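PDB 2OPE: PilX from Neisseria meningitidis, which is a minor type IV pilin that probably modulates the adhesion and aggregation properties of the pilus filaments. Local coordinates for residues Y8-I19 with M51-V61; A73-K81 with D103-L111. All blocks are in the same frame, centred on the assembly; numbering follows the deposited sequence.

Interaction 1. Residues Y8-I19 with M51-V61; sequences YQSQLYTEMVGI and MNPKIAEKYNV
The ring of Tyr-8 carries the aliphatic end of Lys-58 over one face and has Ile-55 CD1 and Lys-54 CE at its edge. Lys-58 CE sits 3.8 Å from the Tyr-8 ring centroid, 22° off the normal, a CH-pi contact; a bend at the last torsion leaves NZ in an off-centre cation-pi position over the same ring. Tyr-59 receives Leu-12 CD2 over one face, 3.5 Å above the plane and displaced toward the rim, while its OH reaches Tyr-8 CB. The other branch of Leu-12, CD1, rests against Met-51 SD, Ile-55 CG2 and Val-61 CG2, the last at 3.8 Å. This places the long helix 5-28 of the pilin fold against both the loop and short helix 53-56 and the first strand of the antiparallel sheet; the axes of segment 8-19 and strand 59-61 diverge by 22°. At the loop, Glu-15 bends at chi2 (-89°) and its OE2 accepts from Asn-52 N at 2.9 Å, the donor standing above the carboxylate plane. Asn-52 in turn N-caps helix 53-56 through a weak bond from Lys-54 N to OD1. Farther along, Ile-19 CD1 meets Met-51 CG at 4.1 Å.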
# COMPACT_ATOMS: atom_id res chain seq x y z
N TYR A 8 6.17 13.51 -4.34
CA TYR A 8 5.55 12.34 -4.99
C TYR A 8 5.22 11.22 -3.98
O TYR A 8 4.19 10.57 -4.08
CB TYR A 8 6.41 11.83 -6.14
CG TYR A 8 6.36 12.70 -7.39
CD1 TYR A 8 5.16 12.99 -8.02
CD2 TYR A 8 7.52 13.22 -7.96
CE1 TYR A 8 5.10 13.78 -9.16
CE2 TYR A 8 7.48 14.02 -9.10
CZ TYR A 8 6.26 14.29 -9.70
OH TYR A 8 6.20 15.09 -10.86
N GLN A 9 6.11 11.01 -3.02
CA GLN A 9 5.88 10.05 -1.96
C GLN A 9 4.69 10.45 -1.06
O GLN A 9 3.97 9.58 -0.50
CB GLN A 9 7.15 9.93 -1.13
CG GLN A 9 7.06 8.83 -0.07
CD GLN A 9 8.01 9.05 1.09
OE1 GLN A 9 8.18 10.18 1.56
NE2 GLN A 9 8.61 7.97 1.57
N SER A 10 4.50 11.77 -0.89
CA SER A 10 3.33 12.25 -0.16
C SER A 10 2.05 11.93 -0.92
O SER A 10 1.12 11.36 -0.37
CB SER A 10 3.42 13.74 0.16
OG SER A 10 4.49 14.01 1.06
N GLN A 11 1.99 12.29 -2.20
CA GLN A 11 0.76 12.00 -2.93
C GLN A 11 0.47 10.51 -2.96
O GLN A 11 -0.68 10.11 -2.86
CB GLN A 11 0.81 12.57 -4.35
CG GLN A 11 1.22 14.04 -4.39
CD GLN A 11 1.19 14.62 -5.79
OE1 GLN A 11 0.34 14.25 -6.62
NE2 GLN A 11 2.12 15.52 -6.07
N LEU A 12 1.50 9.69 -3.12
CA LEU A 12 1.35 8.21 -3.06
C LEU A 12 0.75 7.84 -1.70
O LEU A 12 -0.15 6.99 -1.60
CB LEU A 12 2.71 7.52 -3.25
CG LEU A 12 2.75 6.00 -3.14
CD1 LEU A 12 1.91 5.37 -4.27
CD2 LEU A 12 4.19 5.47 -3.15
N TYR A 13 1.22 8.50 -0.65
CA TYR A 13 0.73 8.15 0.66
C TYR A 13 -0.79 8.40 0.67
O TYR A 13 -1.58 7.49 1.00
CB TYR A 13 1.46 8.91 1.77
CG TYR A 13 0.87 8.55 3.11
CD1 TYR A 13 1.36 7.47 3.83
CD2 TYR A 13 -0.24 9.25 3.62
CE1 TYR A 13 0.78 7.12 5.03
CE2 TYR A 13 -0.81 8.88 4.79
CZ TYR A 13 -0.31 7.82 5.50
OH TYR A 13 -0.89 7.46 6.71
N THR A 14 -1.17 9.60 0.25
CA THR A 14 -2.56 10.03 0.20
C THR A 14 -3.43 9.18 -0.75
O THR A 14 -4.60 8.97 -0.48
CB THR A 14 -2.62 11.53 -0.17
OG1 THR A 14 -1.94 12.25 0.85
CG2 THR A 14 -4.07 12.07 -0.27
N GLU A 15 -2.86 8.69 -1.84
CA GLU A 15 -3.62 7.81 -2.73
C GLU A 15 -3.87 6.50 -2.01
O GLU A 15 -4.95 5.90 -2.14
CB GLU A 15 -2.87 7.55 -4.04
CG GLU A 15 -2.78 8.77 -4.94
CD GLU A 15 -3.95 8.91 -5.88
OE1 GLU A 15 -4.87 8.11 -5.85
OE2 GLU A 15 -3.94 9.83 -6.69
N MET A 16 -2.88 6.04 -1.26
CA MET A 16 -2.97 4.70 -0.67
C MET A 16 -3.97 4.74 0.43
O MET A 16 -4.71 3.79 0.56
CB MET A 16 -1.61 4.15 -0.22
CG MET A 16 -0.75 3.83 -1.42
SD MET A 16 0.89 3.36 -0.97
CE MET A 16 0.70 1.84 0.07
N VAL A 17 -4.00 5.85 1.19
CA VAL A 17 -5.06 6.04 2.20
C VAL A 17 -6.44 5.95 1.56
O VAL A 17 -7.30 5.28 2.06
CB VAL A 17 -4.98 7.37 2.92
CG1 VAL A 17 -6.19 7.51 3.83
CG2 VAL A 17 -3.73 7.44 3.72
N GLY A 18 -6.63 6.65 0.45
CA GLY A 18 -7.86 6.57 -0.36
C GLY A 18 -8.24 5.15 -0.77
O GLY A 18 -9.36 4.75 -0.61
N ILE A 19 -7.28 4.41 -1.31
CA ILE A 19 -7.44 2.99 -1.63
C ILE A 19 -7.78 2.12 -0.41
O ILE A 19 -8.70 1.31 -0.45
CB ILE A 19 -6.16 2.47 -2.39
CG1 ILE A 19 -5.98 3.25 -3.71
CG2 ILE A 19 -6.21 0.96 -2.65
CD1 ILE A 19 -4.60 3.07 -4.35
N MET A 51 -4.72 5.50 -10.00
CA MET A 51 -4.35 6.68 -9.21
C MET A 51 -4.24 7.92 -10.10
O MET A 51 -4.23 7.81 -11.32
CB MET A 51 -3.03 6.48 -8.43
CG MET A 51 -3.04 5.38 -7.38
SD MET A 51 -1.40 5.25 -6.54
CE MET A 51 -0.41 4.55 -7.85
N ASN A 52 -4.20 9.09 -9.48
CA ASN A 52 -3.83 10.29 -10.20
C ASN A 52 -2.72 9.93 -11.18
O ASN A 52 -1.73 9.31 -10.81
CB ASN A 52 -3.35 11.36 -9.21
CG ASN A 52 -2.88 12.62 -9.91
OD1 ASN A 52 -2.13 12.56 -10.88
ND2 ASN A 52 -3.33 13.78 -9.43
N PRO A 53 -2.89 10.29 -12.45
CA PRO A 53 -1.91 9.84 -13.47
C PRO A 53 -0.46 10.27 -13.23
O PRO A 53 0.47 9.50 -13.51
CB PRO A 53 -2.48 10.35 -14.81
CG PRO A 53 -3.55 11.36 -14.45
CD PRO A 53 -3.98 11.10 -13.01
N LYS A 54 -0.24 11.47 -12.69
CA LYS A 54 1.07 11.81 -12.14
C LYS A 54 1.65 10.67 -11.28
O LYS A 54 2.79 10.28 -11.44
CB LYS A 54 1.03 13.15 -11.38
CG LYS A 54 0.89 14.40 -12.30
CD LYS A 54 0.70 15.76 -11.55
CE LYS A 54 2.04 16.45 -11.09
NZ LYS A 54 2.54 17.70 -11.87
N ILE A 55 0.85 10.09 -10.39
CA ILE A 55 1.36 9.07 -9.48
C ILE A 55 1.47 7.68 -10.14
O ILE A 55 2.46 6.96 -9.94
CB ILE A 55 0.50 9.05 -8.15
CG1 ILE A 55 0.36 10.46 -7.59
CG2 ILE A 55 1.08 8.10 -7.10
CD1 ILE A 55 1.71 11.20 -7.49
N ALA A 56 0.45 7.31 -10.90
CA ALA A 56 0.39 6.00 -11.56
C ALA A 56 1.55 5.75 -12.52
O ALA A 56 1.95 4.61 -12.73
CB ALA A 56 -0.95 5.81 -12.31
N GLU A 57 2.05 6.80 -13.12
CA GLU A 57 3.21 6.73 -13.99
C GLU A 57 4.45 6.23 -13.24
O GLU A 57 5.35 5.62 -13.84
CB GLU A 57 3.54 8.13 -14.46
CG GLU A 57 3.13 8.44 -15.85
CD GLU A 57 3.48 9.86 -16.21
OE1 GLU A 57 3.11 10.29 -17.33
OE2 GLU A 57 4.10 10.55 -15.36
N LYS A 58 4.51 6.55 -11.95
CA LYS A 58 5.75 6.39 -11.20
C LYS A 58 5.78 5.25 -10.19
O LYS A 58 6.87 4.78 -9.85
CB LYS A 58 6.07 7.69 -10.47
CG LYS A 58 6.19 8.86 -11.38
CD LYS A 58 6.17 10.20 -10.66
CE LYS A 58 6.19 11.32 -11.69
NZ LYS A 58 7.42 11.28 -12.59
N TYR A 59 4.60 4.84 -9.70
CA TYR A 59 4.48 3.87 -8.61
C TYR A 59 3.58 2.70 -8.94
O TYR A 59 2.62 2.86 -9.67
CB TYR A 59 3.93 4.56 -7.38
CG TYR A 59 4.85 5.61 -6.89
CD1 TYR A 59 4.62 6.97 -7.18
CD2 TYR A 59 5.97 5.28 -6.15
CE1 TYR A 59 5.47 7.96 -6.73
CE2 TYR A 59 6.82 6.25 -5.70
CZ TYR A 59 6.57 7.59 -6.00
OH TYR A 59 7.44 8.54 -5.53
N ASN A 60 3.90 1.53 -8.38
CA ASN A 60 2.95 0.40 -8.31
C ASN A 60 2.39 0.17 -6.90
O ASN A 60 3.11 0.24 -5.92
CB ASN A 60 3.58 -0.88 -8.85
CG ASN A 60 3.89 -0.78 -10.34
OD1 ASN A 60 3.06 -0.33 -11.14
ND2 ASN A 60 5.09 -1.14 -10.71
N VAL A 61 1.09 -0.05 -6.80
CA VAL A 61 0.50 -0.35 -5.50
C VAL A 61 -0.03 -1.81 -5.47
O VAL A 61 -0.67 -2.28 -6.41
CB VAL A 61 -0.58 0.72 -5.14
CG1 VAL A 61 -1.32 0.34 -3.88
CG2 VAL A 61 0.10 2.07 -4.96

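Interaction 2. Residues A73-K81 with D103-L111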
# COMPACT_ATOMS: atom_id res chain seq x y z
N ALA A 73 -6.94 -8.55 7.62
CA ALA A 73 -5.57 -8.13 7.98
C ALA A 73 -4.72 -8.17 6.73
O ALA A 73 -4.22 -9.23 6.35
CB ALA A 73 -4.99 -9.03 8.99
N TYR A 74 -4.57 -7.03 6.06
CA TYR A 74 -3.69 -6.95 4.89
C TYR A 74 -2.88 -5.67 5.05
O TYR A 74 -3.15 -4.85 5.92
CB TYR A 74 -4.48 -6.94 3.56
CG TYR A 74 -5.42 -5.71 3.45
CD1 TYR A 74 -4.92 -4.45 3.12
CD2 TYR A 74 -6.79 -5.82 3.74
CE1 TYR A 74 -5.72 -3.34 3.04
CE2 TYR A 74 -7.62 -4.69 3.67
CZ TYR A 74 -7.07 -3.43 3.32
OH TYR A 74 -7.82 -2.27 3.30
N SER A 75 -1.89 -5.50 4.20
CA SER A 75 -1.18 -4.25 4.07
C SER A 75 -1.07 -3.85 2.60
O SER A 75 -1.15 -4.69 1.69
CB SER A 75 0.19 -4.38 4.69
OG SER A 75 0.88 -5.39 4.05
N LEU A 76 -0.92 -2.56 2.37
CA LEU A 76 -0.69 -2.05 1.05
C LEU A 76 0.76 -1.63 0.96
O LEU A 76 1.29 -0.99 1.85
CB LEU A 76 -1.59 -0.85 0.79
CG LEU A 76 -3.10 -1.05 0.87
CD1 LEU A 76 -3.84 0.33 0.78
CD2 LEU A 76 -3.54 -1.98 -0.24
N VAL A 77 1.40 -1.99 -0.14
CA VAL A 77 2.78 -1.58 -0.42
C VAL A 77 2.80 -0.63 -1.65
O VAL A 77 2.20 -0.90 -2.67
CB VAL A 77 3.66 -2.85 -0.64
CG1 VAL A 77 5.03 -2.54 -1.08
CG2 VAL A 77 3.69 -3.69 0.64
N GLY A 78 3.44 0.53 -1.54
CA GLY A 78 3.49 1.43 -2.69
C GLY A 78 4.96 1.58 -3.02
O GLY A 78 5.74 2.02 -2.18
N VAL A 79 5.39 1.19 -4.22
CA VAL A 79 6.81 1.34 -4.53
C VAL A 79 7.01 1.87 -5.93
O VAL A 79 6.12 1.75 -6.79
CB VAL A 79 7.59 0.01 -4.33
CG1 VAL A 79 7.47 -0.44 -2.87
CG2 VAL A 79 7.15 -1.11 -5.36
N PRO A 80 8.16 2.50 -6.16
CA PRO A 80 8.42 3.10 -7.45
C PRO A 80 8.52 2.02 -8.53
O PRO A 80 9.00 0.93 -8.25
CB PRO A 80 9.78 3.78 -7.24
CG PRO A 80 9.91 3.92 -5.75
CD PRO A 80 9.24 2.76 -5.19
N LYS A 81 8.06 2.32 -9.74
CA LYS A 81 8.27 1.46 -10.91
C LYS A 81 9.76 1.19 -11.16
O LYS A 81 10.61 2.06 -10.96
CB LYS A 81 7.66 2.11 -12.16
CG LYS A 81 6.19 1.77 -12.33
CD LYS A 81 5.43 2.81 -13.12
CE LYS A 81 4.16 2.22 -13.72
NZ LYS A 81 3.44 1.40 -12.74
N ASP A 103 13.24 3.29 1.06
CA ASP A 103 13.52 2.37 -0.07
C ASP A 103 12.43 1.33 -0.17
O ASP A 103 11.84 0.97 0.85
CB ASP A 103 14.83 1.64 0.14
CG ASP A 103 14.92 1.04 1.53
OD1 ASP A 103 15.34 1.76 2.45
OD2 ASP A 103 14.55 -0.15 1.73
N ALA A 104 12.21 0.82 -1.39
CA ALA A 104 11.24 -0.25 -1.69
C ALA A 104 11.37 -1.53 -0.86
O ALA A 104 10.36 -2.10 -0.48
CB ALA A 104 11.27 -0.61 -3.21
N ALA A 105 12.60 -1.98 -0.59
CA ALA A 105 12.79 -3.14 0.23
C ALA A 105 12.13 -2.97 1.58
O ALA A 105 11.41 -3.87 2.02
CB ALA A 105 14.28 -3.44 0.41
N SER A 106 12.38 -1.84 2.25
CA SER A 106 11.80 -1.54 3.57
C SER A 106 10.25 -1.53 3.56
O SER A 106 9.60 -1.87 4.55
CB SER A 106 12.27 -0.16 4.08
OG SER A 106 13.69 -0.02 4.06
N ALA A 107 9.66 -1.06 2.45
CA ALA A 107 8.20 -1.14 2.27
C ALA A 107 7.75 -2.60 2.13
O ALA A 107 6.77 -3.02 2.76
CB ALA A 107 7.77 -0.32 1.06
N ARG A 108 8.45 -3.40 1.32
CA ARG A 108 8.06 -4.80 1.17
C ARG A 108 8.25 -5.57 2.46
O ARG A 108 7.53 -6.55 2.71
CB ARG A 108 8.80 -5.49 0.03
CG ARG A 108 8.51 -4.86 -1.34
CD ARG A 108 9.13 -5.66 -2.49
NE ARG A 108 8.73 -5.11 -3.78
CZ ARG A 108 7.51 -5.23 -4.33
NH1 ARG A 108 6.51 -5.90 -3.70
NH2 ARG A 108 7.29 -4.68 -5.52
N ALA A 109 9.22 -5.12 3.27
CA ALA A 109 9.48 -5.71 4.61
C ALA A 109 8.59 -5.15 5.77
O ALA A 109 8.54 -5.72 6.88
CB ALA A 109 10.96 -5.65 4.96
N HIS A 110 7.82 -4.10 5.46
CA HIS A 110 6.89 -3.51 6.44
C HIS A 110 7.63 -3.11 7.67
O HIS A 110 7.19 -3.37 8.78
CB HIS A 110 5.72 -4.43 6.83
CG HIS A 110 5.00 -5.00 5.66
ND1 HIS A 110 5.25 -4.59 4.38
CD2 HIS A 110 4.04 -5.94 5.58
CE1 HIS A 110 4.47 -5.25 3.54
NE2 HIS A 110 3.74 -6.09 4.25
N LEU A 111 8.77 -2.49 7.46
CA LEU A 111 9.54 -1.99 8.58
C LEU A 111 8.80 -0.77 9.16
O LEU A 111 8.06 -0.07 8.43
CB LEU A 111 10.96 -1.65 8.12
CG LEU A 111 11.86 -2.87 7.76
CD1 LEU A 111 13.29 -2.45 7.35
CD2 LEU A 111 11.92 -3.98 8.82
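Ser-75 OG lies 3.0 Å from His-110 NE2, at the point where strand 74-80 passes the C-terminal end of helix 104-109. The imidazole is fixed from its other nitrogen: His-110 ND1 donates to Ala-107 O at 2.7 Å, with the acceptor only 2° out of the ring plane. The same carbonyl also accepts from His-110 N, so two bonds grip it, and the ring stacks with Trp-91 of the adjacent strand 89-93. Two residues on, Val-77 splits its methyls. Val-77 CG2, opposite the carbonyl carbon across the CA-CB bond, meets the edge of the imidazole, 3.4 Å from His-110 CE1; Val-77 CG1, opposite the backbone N (chi1 173°), is directed to Ala-107 CB at 4.1 Å and to Arg-108 CG. The alternation of a beta strand brings Ser-75, Val-77 and Val-79 to this side, while Leu-76 turns to the long helix 5-28. Helix 104-109 therefore packs on the sheet face opposite that helix, within the segment bounded by the Cys-101 to Cys-120 disulfide, the D-region of type IV pilins. Its direction is nearly antiparallel to the strand, 170° between the short axes, with closest approach 8.1 Å. A Schellman motif at His-110, whose phi is positive, ends the helix. Gly-78 brings only its backbone O near Ala-107 CB. CG1 of Val-79 touches two alanines, 3.8 Å from Ala-104 CB and 3.9 Å from Ala-107 CB, small side chains that permit close approach. Val-79 CG2 lies 3.6 Å from Arg-108 NH2, the arginine chain running extended to NE before the guanidinium turns; the two side chains cross at about a right angle. Pro-80 CD makes a looser contact with Ala-104 CB, near the helix start capped by Asp-103, whose OD2 accepts from Ser-106 N.

Interaction 1 and interaction 2 lie in series along the chain, with centres about 13 Å apart, and are joined through neighbouring antiparallel strands of one sheet. Strand 59-65 ends the first contact and strand 74-80 opens the second. Probable backbone hydrogen bonds tie them directly: Lys-58 O to Lys-81 N and Asn-60 N to Val-79 O, each 2.7 Å. Helix 5-28 and helix 104-109 pack on opposite faces of the sheet at these strands. Leu-76, in the strand of interaction 2, touches Met-16 of interaction 1, which joins the two contacts through the sheet.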